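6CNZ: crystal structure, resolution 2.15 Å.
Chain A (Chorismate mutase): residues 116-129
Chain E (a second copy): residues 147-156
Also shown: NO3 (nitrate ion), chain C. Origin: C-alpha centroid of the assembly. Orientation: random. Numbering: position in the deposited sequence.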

ATOM      1  N   ASP A 116       6.597   8.008   7.029  1.00 33.06           N
ATOM      2  CA  ASP A 116       6.837   9.416   6.745  1.00 38.07           C
ATOM      3  C   ASP A 116       6.501   9.756   5.295  1.00 39.37           C
ATOM      4  O   ASP A 116       5.898  10.799   5.031  1.00 37.46           O
ATOM      5  CB  ASP A 116       8.287   9.794   7.077  1.00 49.25           C
ATOM      6  CG  ASP A 116       8.581   9.771   8.590  1.00 57.73           C
ATOM      7  OD1 ASP A 116       7.633   9.834   9.411  1.00 54.36           O
ATOM      8  OD2 ASP A 116       9.775   9.700   8.957  1.00 59.83           O
ATOM      9  N   ARG A 117       6.877   8.899   4.339  1.00 35.27           N
ATOM     10  CA  ARG A 117       6.456   9.125   2.956  1.00 42.22           C
ATOM     11  C   ARG A 117       4.936   9.235   2.839  1.00 41.05           C
ATOM     12  O   ARG A 117       4.425  10.019   2.035  1.00 39.20           O
ATOM     13  CB  ARG A 117       6.945   8.001   2.044  1.00 41.30           C
ATOM     14  CG  ARG A 117       8.435   7.951   1.797  1.00 52.23           C
ATOM     15  CD  ARG A 117       8.708   7.058   0.601  1.00 62.93           C
ATOM     16  NE  ARG A 117       8.080   7.615  -0.594  1.00 69.07           N
ATOM     17  CZ  ARG A 117       8.744   8.121  -1.627  1.00 72.69           C
ATOM     18  NH1 ARG A 117      10.073   8.120  -1.641  1.00 72.09           N
ATOM     19  NH2 ARG A 117       8.074   8.618  -2.657  1.00 74.05           N
ATOM     20  N   LEU A 118       4.193   8.433   3.602  1.00 36.98           N
ATOM     21  CA  LEU A 118       2.743   8.444   3.430  1.00 32.10           C
ATOM     22  C   LEU A 118       2.123   9.750   3.917  1.00 37.41           C
ATOM     23  O   LEU A 118       1.051  10.143   3.435  1.00 37.53           O
ATOM     24  CB  LEU A 118       2.120   7.239   4.132  1.00 28.99           C
ATOM     25  CG  LEU A 118       2.299   5.972   3.283  1.00 33.11           C
ATOM     26  CD1 LEU A 118       2.089   4.714   4.106  1.00 28.03           C
ATOM     27  CD2 LEU A 118       1.392   5.973   2.078  1.00 36.88           C
ATOM     28  N   THR A 119       2.782  10.449   4.847  1.00 35.82           N
ATOM     29  CA  THR A 119       2.295  11.758   5.265  1.00 34.76           C
ATOM     30  C   THR A 119       2.072  12.666   4.063  1.00 36.07           C
ATOM     31  O   THR A 119       0.972  13.192   3.865  1.00 37.69           O
ATOM     32  CB  THR A 119       3.267  12.397   6.252  1.00 38.42           C
ATOM     33  OG1 THR A 119       3.334  11.594   7.437  1.00 42.65           O
ATOM     34  CG2 THR A 119       2.791  13.793   6.618  1.00 35.99           C
ATOM     35  N   GLN A 120       3.094  12.822   3.220  1.00 38.28           N
ATOM     36  CA  GLN A 120       2.953  13.696   2.058  1.00 43.91           C
ATOM     37  C   GLN A 120       1.938  13.159   1.051  1.00 37.12           C
ATOM     38  O   GLN A 120       1.202  13.942   0.441  1.00 34.10           O
ATOM     39  CB  GLN A 120       4.304  13.910   1.373  1.00 45.34           C
ATOM     40  CG  GLN A 120       4.240  14.943   0.224  1.00 53.20           C
ATOM     41  CD  GLN A 120       3.530  16.260   0.608  1.00 62.66           C
ATOM     42  OE1 GLN A 120       3.733  16.809   1.698  1.00 65.78           O
ATOM     43  NE2 GLN A 120       2.695  16.765  -0.297  1.00 61.03           N
ATOM     44  N   SER A 121       1.914  11.840   0.820  1.00 34.76           N
ATOM     45  CA  SER A 121       0.942  11.287  -0.130  1.00 36.12           C
ATOM     46  C   SER A 121      -0.483  11.474   0.376  1.00 31.41           C
ATOM     47  O   SER A 121      -1.385  11.823  -0.395  1.00 34.31           O
ATOM     48  CB  SER A 121       1.212   9.800  -0.377  1.00 29.75           C
ATOM     49  OG  SER A 121       2.562   9.572  -0.715  1.00 43.14           O
ATOM     50  N   LEU A 122      -0.698  11.248   1.669  1.00 28.87           N
ATOM     51  CA  LEU A 122      -2.020  11.439   2.251  1.00 28.16           C
ATOM     52  C   LEU A 122      -2.446  12.895   2.199  1.00 34.48           C
ATOM     53  O   LEU A 122      -3.613  13.194   1.910  1.00 34.80           O
ATOM     54  CB  LEU A 122      -2.026  10.937   3.688  1.00 24.13           C
ATOM     55  CG  LEU A 122      -2.111   9.412   3.750  1.00 29.46           C
ATOM     56  CD1 LEU A 122      -2.003   8.933   5.191  1.00 26.62           C
ATOM     57  CD2 LEU A 122      -3.428   8.950   3.131  1.00 30.57           C
ATOM     58  N   ILE A 123      -1.524  13.821   2.477  1.00 31.52           N
ATOM     59  CA  ILE A 123      -1.899  15.231   2.433  1.00 34.45           C
ATOM     60  C   ILE A 123      -2.269  15.633   1.014  1.00 34.81           C
ATOM     61  O   ILE A 123      -3.258  16.337   0.797  1.00 32.50           O
ATOM     62  CB  ILE A 123      -0.779  16.118   3.006  1.00 29.77           C
ATOM     63  CG1 ILE A 123      -0.690  15.898   4.509  1.00 43.91           C
ATOM     64  CG2 ILE A 123      -1.048  17.587   2.713  1.00 31.57           C
ATOM     65  CD1 ILE A 123       0.197  16.888   5.197  1.00 45.20           C
ATOM     66  N   ALA A 124      -1.505  15.167   0.024  1.00 37.59           N
ATOM     67  CA  ALA A 124      -1.851  15.451  -1.365  1.00 34.04           C
ATOM     68  C   ALA A 124      -3.152  14.757  -1.769  1.00 36.10           C
ATOM     69  O   ALA A 124      -3.956  15.320  -2.525  1.00 31.03           O
ATOM     70  CB  ALA A 124      -0.705  15.029  -2.284  1.00 36.05           C
ATOM     71  N   ALA A 125      -3.378  13.533  -1.280  1.00 30.72           N
ATOM     72  CA  ALA A 125      -4.624  12.843  -1.594  1.00 33.79           C
ATOM     73  C   ALA A 125      -5.816  13.546  -0.955  1.00 32.78           C
ATOM     74  O   ALA A 125      -6.875  13.662  -1.577  1.00 32.75           O
ATOM     75  CB  ALA A 125      -4.563  11.384  -1.132  1.00 28.44           C
ATOM     76  N   LEU A 126      -5.657  14.016   0.287  1.00 34.80           N
ATOM     77  CA  LEU A 126      -6.730  14.742   0.958  1.00 32.43           C
ATOM     78  C   LEU A 126      -7.079  16.025   0.210  1.00 38.60           C
ATOM     79  O   LEU A 126      -8.258  16.388   0.099  1.00 40.57           O
ATOM     80  CB  LEU A 126      -6.314  15.055   2.397  1.00 36.23           C
ATOM     81  CG  LEU A 126      -7.389  15.318   3.458  1.00 30.58           C
ATOM     82  CD1 LEU A 126      -8.307  14.104   3.631  1.00 27.40           C
ATOM     83  CD2 LEU A 126      -6.713  15.663   4.775  1.00 32.13           C
ATOM     84  N   ALA A 127      -6.060  16.728  -0.297  1.00 31.12           N
ATOM     85  CA  ALA A 127      -6.297  17.946  -1.071  1.00 30.96           C
ATOM     86  C   ALA A 127      -7.224  17.688  -2.249  1.00 32.51           C
ATOM     87  O   ALA A 127      -8.041  18.544  -2.601  1.00 35.31           O
ATOM     88  CB  ALA A 127      -4.974  18.527  -1.574  1.00 38.73           C
ATOM     89  N   ARG A 128      -7.107  16.519  -2.887  1.00 32.37           N
ATOM     90  CA  ARG A 128      -7.996  16.242  -4.009  1.00 29.88           C
ATOM     91  C   ARG A 128      -9.392  15.880  -3.547  1.00 34.14           C
ATOM     92  O   ARG A 128     -10.342  16.007  -4.327  1.00 38.88           O
ATOM     93  CB  ARG A 128      -7.443  15.123  -4.888  1.00 31.53           C
ATOM     94  CG  ARG A 128      -6.232  15.544  -5.712  1.00 38.60           C
ATOM     95  CD  ARG A 128      -5.604  14.347  -6.387  1.00 45.47           C
ATOM     96  NE  ARG A 128      -4.285  14.658  -6.926  1.00 45.98           N
ATOM     97  CZ  ARG A 128      -3.515  13.776  -7.551  1.00 43.05           C
ATOM     98  NH1 ARG A 128      -3.944  12.533  -7.713  1.00 35.52           N
ATOM     99  NH2 ARG A 128      -2.320  14.131  -8.007  1.00 43.09           N
ATOM    100  N   VAL A 129      -9.537  15.421  -2.307  1.00 29.16           N
ATOM    101  CA  VAL A 129     -10.857  15.083  -1.784  1.00 35.88           C
ATOM    102  C   VAL A 129     -11.563  16.301  -1.199  1.00 29.40           C
ATOM    103  O   VAL A 129     -12.799  16.324  -1.144  1.00 32.84           O
ATOM    104  CB  VAL A 129     -10.701  13.935  -0.769  1.00 34.02           C
ATOM    105  CG1 VAL A 129     -11.959  13.723   0.047  1.00 28.97           C
ATOM    106  CG2 VAL A 129     -10.334  12.653  -1.517  1.00 37.95           C
TER
ATOM    107  N   ALA E 147      -0.987   8.475 -13.923  1.00 42.16           N
ATOM    108  CA  ALA E 147      -0.443   9.795 -13.628  1.00 40.71           C
ATOM    109  C   ALA E 147      -1.023  10.364 -12.332  1.00 43.97           C
ATOM    110  O   ALA E 147      -0.317  11.045 -11.574  1.00 43.45           O
ATOM    111  CB  ALA E 147      -0.694  10.738 -14.803  1.00 39.81           C
ATOM    112  N   ASN E 148      -2.301  10.096 -12.051  1.00 35.51           N
ATOM    113  CA  ASN E 148      -2.885  10.571 -10.799  1.00 35.57           C
ATOM    114  C   ASN E 148      -2.210   9.933  -9.596  1.00 36.14           C
ATOM    115  O   ASN E 148      -2.046  10.580  -8.554  1.00 36.70           O
ATOM    116  CB  ASN E 148      -4.381  10.286 -10.775  1.00 42.64           C
ATOM    117  CG  ASN E 148      -5.176  11.292 -11.582  1.00 55.67           C
ATOM    118  OD1 ASN E 148      -4.732  12.421 -11.783  1.00 56.86           O
ATOM    119  ND2 ASN E 148      -6.363  10.894 -12.032  1.00 60.25           N
ATOM    120  N   TRP E 149      -1.793   8.677  -9.728  1.00 36.34           N
ATOM    121  CA  TRP E 149      -1.131   7.991  -8.628  1.00 34.88           C
ATOM    122  C   TRP E 149       0.293   8.500  -8.435  1.00 35.10           C
ATOM    123  O   TRP E 149       0.697   8.815  -7.310  1.00 37.47           O
ATOM    124  CB  TRP E 149      -1.153   6.478  -8.881  1.00 31.25           C
ATOM    125  CG  TRP E 149      -0.465   5.674  -7.822  1.00 28.15           C
ATOM    126  CD1 TRP E 149       0.782   5.115  -7.898  1.00 28.17           C
ATOM    127  CD2 TRP E 149      -0.976   5.330  -6.528  1.00 26.09           C
ATOM    128  NE1 TRP E 149       1.081   4.454  -6.724  1.00 27.74           N
ATOM    129  CE2 TRP E 149       0.021   4.573  -5.869  1.00 28.76           C
ATOM    130  CE3 TRP E 149      -2.156   5.606  -5.852  1.00 27.45           C
ATOM    131  CZ2 TRP E 149      -0.149   4.079  -4.589  1.00 26.45           C
ATOM    132  CZ3 TRP E 149      -2.325   5.105  -4.580  1.00 29.32           C
ATOM    133  CH2 TRP E 149      -1.329   4.346  -3.964  1.00 31.34           C
ATOM    134  N   LYS E 150       1.054   8.618  -9.530  1.00 33.21           N
ATOM    135  CA  LYS E 150       2.454   9.020  -9.434  1.00 36.97           C
ATOM    136  C   LYS E 150       2.607  10.412  -8.831  1.00 38.25           C
ATOM    137  O   LYS E 150       3.553  10.663  -8.077  1.00 34.37           O
ATOM    138  CB  LYS E 150       3.119   8.974 -10.814  1.00 41.10           C
ATOM    139  CG  LYS E 150       3.461   7.566 -11.316  1.00 43.46           C
ATOM    140  CD  LYS E 150       4.039   7.612 -12.742  1.00 50.60           C
ATOM    141  CE  LYS E 150       4.498   6.240 -13.218  1.00 50.79           C
ATOM    142  NZ  LYS E 150       4.944   6.271 -14.643  1.00 58.83           N
ATOM    143  N   THR E 151       1.698  11.340  -9.156  1.00 40.74           N
ATOM    144  CA  THR E 151       1.832  12.683  -8.600  1.00 40.25           C
ATOM    145  C   THR E 151       1.483  12.740  -7.113  1.00 34.38           C
ATOM    146  O   THR E 151       1.822  13.722  -6.455  1.00 39.14           O
ATOM    147  CB  THR E 151       0.984  13.682  -9.387  1.00 44.09           C
ATOM    148  OG1 THR E 151      -0.384  13.263  -9.403  1.00 48.02           O
ATOM    149  CG2 THR E 151       1.500  13.787 -10.821  1.00 45.54           C
ATOM    150  N   LEU E 152       0.855  11.703  -6.563  1.00 38.13           N
ATOM    151  CA  LEU E 152       0.620  11.650  -5.124  1.00 35.95           C
ATOM    152  C   LEU E 152       1.829  11.082  -4.387  1.00 43.31           C
ATOM    153  O   LEU E 152       2.343  11.693  -3.445  1.00 47.38           O
ATOM    154  CB  LEU E 152      -0.606  10.788  -4.824  1.00 30.56           C
ATOM    155  CG  LEU E 152      -1.986  11.292  -5.233  1.00 31.16           C
ATOM    156  CD1 LEU E 152      -3.070  10.245  -4.956  1.00 33.31           C
ATOM    157  CD2 LEU E 152      -2.292  12.574  -4.483  1.00 31.18           C
ATOM    158  N   THR E 153       2.283   9.900  -4.804  1.00 41.41           N
ATOM    159  CA  THR E 153       3.241   9.129  -4.029  1.00 41.27           C
ATOM    160  C   THR E 153       4.679   9.551  -4.307  1.00 39.44           C
ATOM    161  O   THR E 153       5.524   9.446  -3.413  1.00 38.68           O
ATOM    162  CB  THR E 153       3.067   7.638  -4.321  1.00 41.49           C
ATOM    163  OG1 THR E 153       3.006   7.447  -5.738  1.00 37.33           O
ATOM    164  CG2 THR E 153       1.789   7.109  -3.673  1.00 34.35           C
ATOM    165  N   ARG E 154       4.973  10.013  -5.521  1.00 39.62           N
ATOM    166  CA  ARG E 154       6.275  10.595  -5.846  1.00 49.13           C
ATOM    167  C   ARG E 154       7.431   9.663  -5.453  1.00 44.45           C
ATOM    168  O   ARG E 154       8.344  10.045  -4.723  1.00 42.56           O
ATOM    169  CB  ARG E 154       6.422  11.971  -5.183  1.00 47.97           C
ATOM    170  N   TYR E 155       7.376   8.417  -5.930  1.00 43.75           N
ATOM    171  CA  TYR E 155       8.435   7.440  -5.679  1.00 39.79           C
ATOM    172  C   TYR E 155       9.679   7.738  -6.527  1.00 43.74           C
ATOM    173  O   TYR E 155       9.673   8.578  -7.431  1.00 48.15           O
ATOM    174  CB  TYR E 155       7.952   6.018  -5.985  1.00 47.80           C
ATOM    175  CG  TYR E 155       7.136   5.340  -4.903  1.00 56.98           C
ATOM    176  CD1 TYR E 155       7.754   4.747  -3.803  1.00 65.38           C
ATOM    177  CD2 TYR E 155       5.751   5.258  -4.998  1.00 57.33           C
ATOM    178  CE1 TYR E 155       7.013   4.109  -2.815  1.00 64.32           C
ATOM    179  CE2 TYR E 155       4.999   4.627  -4.015  1.00 61.73           C
ATOM    180  CZ  TYR E 155       5.634   4.056  -2.925  1.00 64.95           C
ATOM    181  OH  TYR E 155       4.892   3.424  -1.950  1.00 61.36           O
ATOM    182  N   ASP E 156      10.761   7.022  -6.234  1.00 40.98           N
ATOM    183  CA  ASP E 156      11.977   7.177  -7.018  1.00 48.37           C
ATOM    184  C   ASP E 156      11.757   6.704  -8.456  1.00 44.31           C
ATOM    185  O   ASP E 156      10.881   5.879  -8.744  1.00 48.59           O
ATOM    186  CB  ASP E 156      13.132   6.408  -6.377  1.00 56.49           C
ATOM    187  CG  ASP E 156      13.616   7.057  -5.098  1.00 73.98           C
ATOM    188  OD1 ASP E 156      13.582   8.304  -5.017  1.00 80.21           O
ATOM    189  OD2 ASP E 156      14.030   6.327  -4.172  1.00 81.83           O
TER
HETATM  190  N   NO3 C 301       4.901   3.675  -7.985  1.00 50.67           N
HETATM  191  O1  NO3 C 301       5.963   4.254  -8.339  1.00 50.93           O
HETATM  192  O2  NO3 C 301       4.907   2.417  -7.795  1.00 47.13           O
HETATM  193  O3  NO3 C 301       3.847   4.365  -7.809  1.00 53.70           O
HETATM  194  O   HOH W   1       5.730  10.614  -0.646  1.00 51.49           O

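The two helices, from two copies of chorismate mutase, cross with their axes 8.8 Å apart at closest approach and an angle of 129° between their directions. The apolar centre is a knob-into-hole arrangement: Leu E152 points toward chain A and sits among Ser A121, Ala A124, Ala A125 and Arg A128. Its CD2 lies 3.7 Å from CB of Ala A124 and 4.2 Å from CB of Ala A125, and CD2 also lies 3.5 Å from the backbone N of Ala A125.

Two arginines donate four hydrogen bonds to the other chain, one of them weak. Arg A128, with chi2 and chi3 both t, donates from NH1 to O of Asn E148 (2.9 Å, 163°) and from NH2 to OG1 of Thr E151 (2.5 Å). Both acceptors lie at the guanidinium edge, while CG of Leu E152 lies over one face, 3.4 Å from NH1 of Arg A128. Arg A117 binds at the end of the other helix: its NH2 bonds to O of Thr E153 (2.8 Å) and, weakly, to O of Arg E154 (2.5 Å, 140°), where positive phi marks the departure from helical geometry. CD1 of Tyr E155 lies over one face of this guanidinium, 4.0 Å from NH2 of Arg A117.

One water bridges the backbones, donating to O of Arg A117 and O of Thr E153, each 3.0 Å from its oxygen.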